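Local structure of phosphomethylpyrimidine kinase (Pyrococcus furiosus, 2PB9) at residues F35-P40 and E91-I96; Y85-P90 and G142-I147. The protein probably phosphorylates hydroxymethylpyrimidine and its phosphate and, through the C-terminal ThiN domain described here, joins the product to thiazole phosphate, giving thiamine phosphate. One frame throughout, in Å; residues are numbered along the deposited sequence.

Contact 1 of 2, residues F35-P40 and E91-I96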
loop_
_atom_site.group_PDB
_atom_site.type_symbol
_atom_site.label_atom_id
_atom_site.label_comp_id
_atom_site.label_asym_id
_atom_site.label_seq_id
_atom_site.Cartn_x
_atom_site.Cartn_y
_atom_site.Cartn_z
ATOM N N PHE A 35 11.334 -25.482 1.249
ATOM C CA PHE A 35 10.547 -26.669 0.969
ATOM C C PHE A 35 10.480 -27.410 2.305
ATOM O O PHE A 35 11.518 -27.739 2.894
ATOM C CB PHE A 35 11.290 -27.477 -0.103
ATOM C CG PHE A 35 10.468 -28.538 -0.771
ATOM C CD1 PHE A 35 10.995 -29.250 -1.851
ATOM C CD2 PHE A 35 9.193 -28.864 -0.314
ATOM C CE1 PHE A 35 10.271 -30.277 -2.466
ATOM C CE2 PHE A 35 8.455 -29.889 -0.918
ATOM C CZ PHE A 35 8.999 -30.597 -1.997
ATOM N N VAL A 36 9.271 -27.654 2.802
ATOM C CA VAL A 36 9.142 -28.323 4.092
ATOM C C VAL A 36 8.361 -29.619 4.109
ATOM O O VAL A 36 7.583 -29.922 3.201
ATOM C CB VAL A 36 8.507 -27.400 5.172
ATOM C CG1 VAL A 36 9.318 -26.143 5.312
ATOM C CG2 VAL A 36 7.049 -27.087 4.824
ATOM N N TYR A 37 8.594 -30.378 5.171
ATOM C CA TYR A 37 7.930 -31.648 5.395
ATOM C C TYR A 37 7.816 -31.798 6.907
ATOM O O TYR A 37 8.812 -31.950 7.616
ATOM C CB TYR A 37 8.742 -32.781 4.789
ATOM C CG TYR A 37 7.999 -34.094 4.704
ATOM C CD1 TYR A 37 6.618 -34.158 4.911
ATOM C CD2 TYR A 37 8.679 -35.277 4.395
ATOM C CE1 TYR A 37 5.933 -35.364 4.815
ATOM C CE2 TYR A 37 8.006 -36.484 4.293
ATOM C CZ TYR A 37 6.639 -36.520 4.504
ATOM O OH TYR A 37 5.988 -37.718 4.392
ATOM N N SER A 38 6.583 -31.733 7.386
ATOM C CA SER A 38 6.297 -31.804 8.805
ATOM C C SER A 38 6.149 -33.208 9.365
ATOM O O SER A 38 6.012 -34.182 8.624
ATOM C CB SER A 38 5.015 -31.016 9.087
ATOM O OG SER A 38 4.558 -31.241 10.399
ATOM N N LEU A 39 6.202 -33.294 10.692
ATOM C CA LEU A 39 5.996 -34.558 11.383
ATOM C C LEU A 39 4.484 -34.652 11.403
ATOM O O LEU A 39 3.792 -33.638 11.324
ATOM C CB LEU A 39 6.506 -34.507 12.829
ATOM C CG LEU A 39 8.001 -34.642 13.118
ATOM C CD1 LEU A 39 8.270 -34.241 14.549
ATOM C CD2 LEU A 39 8.451 -36.067 12.857
ATOM N N PRO A 40 3.990 -35.870 11.496
ATOM C CA PRO A 40 2.544 -36.090 11.550
ATOM C C PRO A 40 1.932 -35.667 12.892
ATOM O O PRO A 40 2.666 -35.589 13.878
ATOM C CB PRO A 40 2.407 -37.614 11.466
ATOM C CG PRO A 40 3.640 -38.132 12.093
ATOM C CD PRO A 40 4.699 -37.096 11.841
ATOM N N GLU A 91 -3.114 -34.724 6.489
ATOM C CA GLU A 91 -2.263 -35.557 5.647
ATOM C C GLU A 91 -1.289 -34.724 4.823
ATOM O O GLU A 91 -0.304 -35.240 4.303
ATOM C CB GLU A 91 -3.115 -36.406 4.703
ATOM C CG GLU A 91 -4.081 -37.325 5.421
ATOM C CD GLU A 91 -3.372 -38.383 6.254
ATOM O OE1 GLU A 91 -2.503 -38.013 7.080
ATOM O OE2 GLU A 91 -3.685 -39.585 6.083
ATOM N N TYR A 92 -1.557 -33.431 4.710
ATOM C CA TYR A 92 -0.698 -32.569 3.918
ATOM C C TYR A 92 0.354 -31.856 4.738
ATOM O O TYR A 92 0.167 -30.709 5.146
ATOM C CB TYR A 92 -1.553 -31.564 3.152
ATOM C CG TYR A 92 -2.398 -32.233 2.106
ATOM C CD1 TYR A 92 -3.436 -33.095 2.468
ATOM C CD2 TYR A 92 -2.108 -32.079 0.753
ATOM C CE1 TYR A 92 -4.158 -33.798 1.509
ATOM C CE2 TYR A 92 -2.825 -32.778 -0.222
ATOM C CZ TYR A 92 -3.846 -33.637 0.167
ATOM O OH TYR A 92 -4.541 -34.343 -0.785
ATOM N N ARG A 93 1.472 -32.539 4.964
ATOM C CA ARG A 93 2.555 -31.976 5.747
ATOM C C ARG A 93 3.768 -31.550 4.958
ATOM O O ARG A 93 4.872 -31.468 5.495
ATOM C CB ARG A 93 2.977 -32.939 6.846
ATOM C CG ARG A 93 2.741 -34.386 6.540
ATOM C CD ARG A 93 2.086 -35.019 7.739
ATOM N NE ARG A 93 2.405 -36.433 7.830
ATOM C CZ ARG A 93 3.625 -36.914 8.034
ATOM N NH1 ARG A 93 4.655 -36.092 8.174
ATOM N NH2 ARG A 93 3.811 -38.224 8.093
ATOM N N SER A 94 3.561 -31.280 3.677
ATOM C CA SER A 94 4.634 -30.816 2.821
ATOM C C SER A 94 4.103 -29.587 2.105
ATOM O O SER A 94 2.890 -29.432 1.933
ATOM C CB SER A 94 5.023 -31.883 1.800
ATOM O OG SER A 94 6.156 -31.465 1.050
ATOM N N ALA A 95 5.011 -28.708 1.703
ATOM C CA ALA A 95 4.631 -27.494 0.997
ATOM C C ALA A 95 5.883 -26.834 0.455
ATOM O O ALA A 95 6.996 -27.255 0.764
ATOM C CB ALA A 95 3.893 -26.532 1.946
ATOM N N ILE A 96 5.694 -25.805 -0.358
ATOM C CA ILE A 96 6.807 -25.057 -0.928
ATOM C C ILE A 96 6.318 -23.689 -1.389
ATOM O O ILE A 96 5.204 -23.554 -1.904
ATOM C CB ILE A 96 7.445 -25.802 -2.126
ATOM C CG1 ILE A 96 8.697 -25.066 -2.585
ATOM C CG2 ILE A 96 6.467 -25.887 -3.290
ATOM C CD1 ILE A 96 9.465 -25.809 -3.648
#
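Val36 O is gripped by two donors of the 91-96 segment, the backbone and a side chain each supplying one. Ala95 N bonds to Val36 O at 3.2 Å, standing above the carbonyl plane, while Ser94 OG approaches the same Val36 O nearly along the C=O axis at 3.0 Å. Ser94 can reach because its hydroxyl is anti to the backbone N (chi1 -175°). Ser94 CA adds a CA-H...O contact to the same oxygen, beside the two hydrogen bonds. Val36 and Ala95 thus form an antiparallel hydrogen-bonded pair, returned by Val36 N to Ala95 O at 3.1 Å. It is flanked by two non-hydrogen-bonded pairs, Phe35 with Ile96 and Tyr37 with Ser94. Beyond these, Ser38 N donates almost straight to Arg93 O at 2.6 Å, in the carbonyl plane.

On the face carrying Phe35, Tyr37, Ser94 and Ile96, Ile96 CD1 lies over the Phe35 ring, 4.0 Å above its plane and shifted toward the rim. The ring turns its edge to Ser94 OG and Ala95 O. Helices 5-21 and 176-185 cover this face, whereas Ala95 meets helix 77-86 on the other.

Where the strand 35-38 ends, Arg93 bends at chi2 (-133°) and slips its guanidinium between Pro40 and the Tyr37 hydroxyl. Pro40 N sits 3.4 Å above one guanidinium face, and the Tyr37 hydroxyl lies over the opposite one; the Tyr37 ring is tilted 21° from the guanidinium plane. Ser38 OG reaches forward to a lone pair of the next residue's carbonyl, Leu39 O, at 2.7 Å. The ladder continues outward through Tyr37 to Ala51 and through Ser94 to Gly173, as befits interior strands of a mixed beta-sheet sandwiched between helices in an alpha/beta fold.

Contact 2 of 2, residues Y85-P90 and G142-I147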
loop_
_atom_site.group_PDB
_atom_site.type_symbol
_atom_site.label_atom_id
_atom_site.label_comp_id
_atom_site.label_asym_id
_atom_site.label_seq_id
_atom_site.Cartn_x
_atom_site.Cartn_y
_atom_site.Cartn_z
ATOM N N TYR A 85 -2.343 -25.488 7.936
ATOM C CA TYR A 85 -3.060 -26.182 6.880
ATOM C C TYR A 85 -3.463 -27.578 7.363
ATOM O O TYR A 85 -4.558 -28.049 7.072
ATOM C CB TYR A 85 -2.157 -26.273 5.652
ATOM C CG TYR A 85 -2.813 -26.808 4.408
ATOM C CD1 TYR A 85 -3.275 -25.943 3.409
ATOM C CD2 TYR A 85 -2.898 -28.184 4.185
ATOM C CE1 TYR A 85 -3.799 -26.437 2.214
ATOM C CE2 TYR A 85 -3.413 -28.694 2.997
ATOM C CZ TYR A 85 -3.860 -27.816 2.013
ATOM O OH TYR A 85 -4.349 -28.331 0.832
HETATM N N MSE A 86 -2.572 -28.229 8.111
HETATM C CA MSE A 86 -2.836 -29.570 8.634
HETATM C C MSE A 86 -4.049 -29.599 9.561
HETATM O O MSE A 86 -4.713 -30.627 9.706
HETATM C CB MSE A 86 -1.598 -30.107 9.361
HETATM C CG MSE A 86 -0.487 -30.534 8.405
HETATM SE SE MSE A 86 1.282 -30.719 9.192
HETATM C CE MSE A 86 1.204 -32.573 9.728
ATOM N N ARG A 87 -4.333 -28.468 10.194
ATOM C CA ARG A 87 -5.477 -28.377 11.084
ATOM C C ARG A 87 -6.754 -28.668 10.300
ATOM O O ARG A 87 -7.811 -28.906 10.883
ATOM C CB ARG A 87 -5.553 -26.980 11.698
ATOM C CG ARG A 87 -5.020 -26.900 13.118
ATOM C CD ARG A 87 -4.769 -25.462 13.540
ATOM N NE ARG A 87 -5.934 -24.613 13.313
ATOM C CZ ARG A 87 -5.889 -23.283 13.289
ATOM N NH1 ARG A 87 -4.731 -22.653 13.482
ATOM N NH2 ARG A 87 -6.997 -22.585 13.051
ATOM N N PHE A 88 -6.642 -28.656 8.975
ATOM C CA PHE A 88 -7.778 -28.903 8.102
ATOM C C PHE A 88 -7.577 -30.163 7.275
ATOM O O PHE A 88 -8.527 -30.881 6.979
ATOM C CB PHE A 88 -7.980 -27.700 7.190
ATOM C CG PHE A 88 -8.279 -26.437 7.936
ATOM C CD1 PHE A 88 -9.572 -26.141 8.339
ATOM C CD2 PHE A 88 -7.256 -25.568 8.287
ATOM C CE1 PHE A 88 -9.840 -24.998 9.081
ATOM C CE2 PHE A 88 -7.518 -24.424 9.029
ATOM C CZ PHE A 88 -8.814 -24.140 9.426
ATOM N N TYR A 89 -6.332 -30.426 6.898
ATOM C CA TYR A 89 -6.000 -31.606 6.119
ATOM C C TYR A 89 -4.704 -32.130 6.681
ATOM O O TYR A 89 -3.633 -31.874 6.133
ATOM C CB TYR A 89 -5.828 -31.245 4.656
ATOM C CG TYR A 89 -6.977 -30.434 4.134
ATOM C CD1 TYR A 89 -6.953 -29.037 4.189
ATOM C CD2 TYR A 89 -8.109 -31.060 3.602
ATOM C CE1 TYR A 89 -8.026 -28.283 3.723
ATOM C CE2 TYR A 89 -9.182 -30.319 3.134
ATOM C CZ TYR A 89 -9.137 -28.932 3.194
ATOM O OH TYR A 89 -10.196 -28.202 2.703
ATOM N N PRO A 90 -4.790 -32.866 7.798
ATOM C CA PRO A 90 -3.656 -33.461 8.509
ATOM C C PRO A 90 -2.712 -34.340 7.694
ATOM O O PRO A 90 -1.623 -34.661 8.153
ATOM C CB PRO A 90 -4.329 -34.210 9.663
ATOM C CG PRO A 90 -5.717 -34.497 9.138
ATOM C CD PRO A 90 -6.059 -33.213 8.461
ATOM N N GLY A 142 -4.324 -16.216 7.128
ATOM C CA GLY A 142 -4.390 -16.354 5.690
ATOM C C GLY A 142 -4.794 -17.746 5.250
ATOM O O GLY A 142 -5.731 -17.900 4.464
ATOM N N ILE A 143 -4.094 -18.760 5.764
ATOM C CA ILE A 143 -4.364 -20.152 5.413
ATOM C C ILE A 143 -5.826 -20.538 5.641
ATOM O O ILE A 143 -6.444 -21.175 4.795
ATOM C CB ILE A 143 -3.441 -21.124 6.209
ATOM C CG1 ILE A 143 -1.968 -20.788 5.945
ATOM C CG2 ILE A 143 -3.714 -22.576 5.800
ATOM C CD1 ILE A 143 -1.550 -20.845 4.490
ATOM N N GLU A 144 -6.375 -20.143 6.782
ATOM C CA GLU A 144 -7.765 -20.452 7.100
ATOM C C GLU A 144 -8.711 -19.712 6.167
ATOM O O GLU A 144 -9.655 -20.284 5.631
ATOM C CB GLU A 144 -8.075 -20.049 8.533
ATOM C CG GLU A 144 -7.243 -20.754 9.567
ATOM C CD GLU A 144 -7.441 -20.159 10.937
ATOM O OE1 GLU A 144 -8.617 -20.029 11.352
ATOM O OE2 GLU A 144 -6.428 -19.821 11.593
ATOM N N THR A 145 -8.457 -18.423 5.995
ATOM C CA THR A 145 -9.277 -17.603 5.123
ATOM C C THR A 145 -9.347 -18.287 3.771
ATOM O O THR A 145 -10.430 -18.523 3.247
ATOM C CB THR A 145 -8.662 -16.199 4.982
ATOM O OG1 THR A 145 -8.797 -15.505 6.224
ATOM C CG2 THR A 145 -9.339 -15.409 3.887
ATOM N N ALA A 146 -8.181 -18.624 3.229
ATOM C CA ALA A 146 -8.077 -19.286 1.931
ATOM C C ALA A 146 -8.762 -20.655 1.892
ATOM O O ALA A 146 -9.429 -21.002 0.915
ATOM C CB ALA A 146 -6.625 -19.436 1.559
ATOM N N ILE A 147 -8.582 -21.426 2.961
ATOM C CA ILE A 147 -9.162 -22.758 3.075
ATOM C C ILE A 147 -10.683 -22.714 3.197
ATOM O O ILE A 147 -11.386 -23.533 2.601
ATOM C CB ILE A 147 -8.536 -23.523 4.288
ATOM C CG1 ILE A 147 -7.184 -24.124 3.863
ATOM C CG2 ILE A 147 -9.480 -24.606 4.796
ATOM C CD1 ILE A 147 -6.446 -24.895 4.950
#
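Apolar packing dominates the meeting of 85-90 with helix 138-149, and Ile147 is its hub. With CG2 anti to the backbone N and its chain extended beyond CG1 (chi2 180°), this residue offers two methyls to three rings. CG2 forms a CH-pi contact with Phe88, 4.1 Å from the ring centroid and over its face, 22° off the normal. Ile147 CD1 touches Phe88 CD2 at 3.5 Å, lies 3.7 Å from Tyr85 CD1, and meets Tyr89 tip to tip at the ring edge. One turn back, Ile143 CG2 comes to the edge of the Tyr85 ring and packs on Tyr85 CB at 4.0 Å. The aliphatic part of Glu144 adds to the enclosure, its CG lying at the edge of the Phe88 ring, near the ring plane, 3.7 Å from Phe88 CE2. An alanine at Phe88 would remove the ring and probably cost Ile147 CG2 its CH-pi contact and Glu144 CG its apolar neighbour, loosening the packing against the helix.

Charged contacts are slight: Arg87 NH2 makes a weak hydrogen bond, part of a salt bridge, to Glu144 OE2 at 3.2 Å. The guanidinium and carboxylate planes are 69° apart, so the two groups do not meet as a flat, two-pronged pair.

Backbone bonds shape the 85-90 side. Tyr85 O accepts from Tyr89 N at 3.0 Å, and Tyr89 CD1 lies over one face of the Tyr85 ring, offset toward its rim. The Tyr85 hydroxyl is held by Pro154 O and Arg153, and its ring stacks with Phe172. Tyr85 and Ala146 both touch Ile157 of strand 154-159: the last turn of helix 77-86 and the loop that follows it pack against helix 138-149, on one face of the beta-sheet.

In the fold
The 85-90 segment of contact 2 runs directly into the 91-96 segment of contact 1, so one continuous chain leads from the end of helix 77-86 into strand 94-98. The two contact centres lie 13 Å apart, but the interfaces touch. Met86, modelled as selenomethionine, packs its CE 3.3 Å from Arg93 CD and also meets Leu39, while Tyr92 CB rests 3.4 Å from Tyr85 CE2. Contact 1 lies within the sheet and contact 2 packs the end of helix 77-86 and its following loop against helix 138-149 beside that sheet. A bound phosphate, probably from the crystallisation liquor, lies about 5 Å from the Val36 side chain of contact 1; it may mark a pocket.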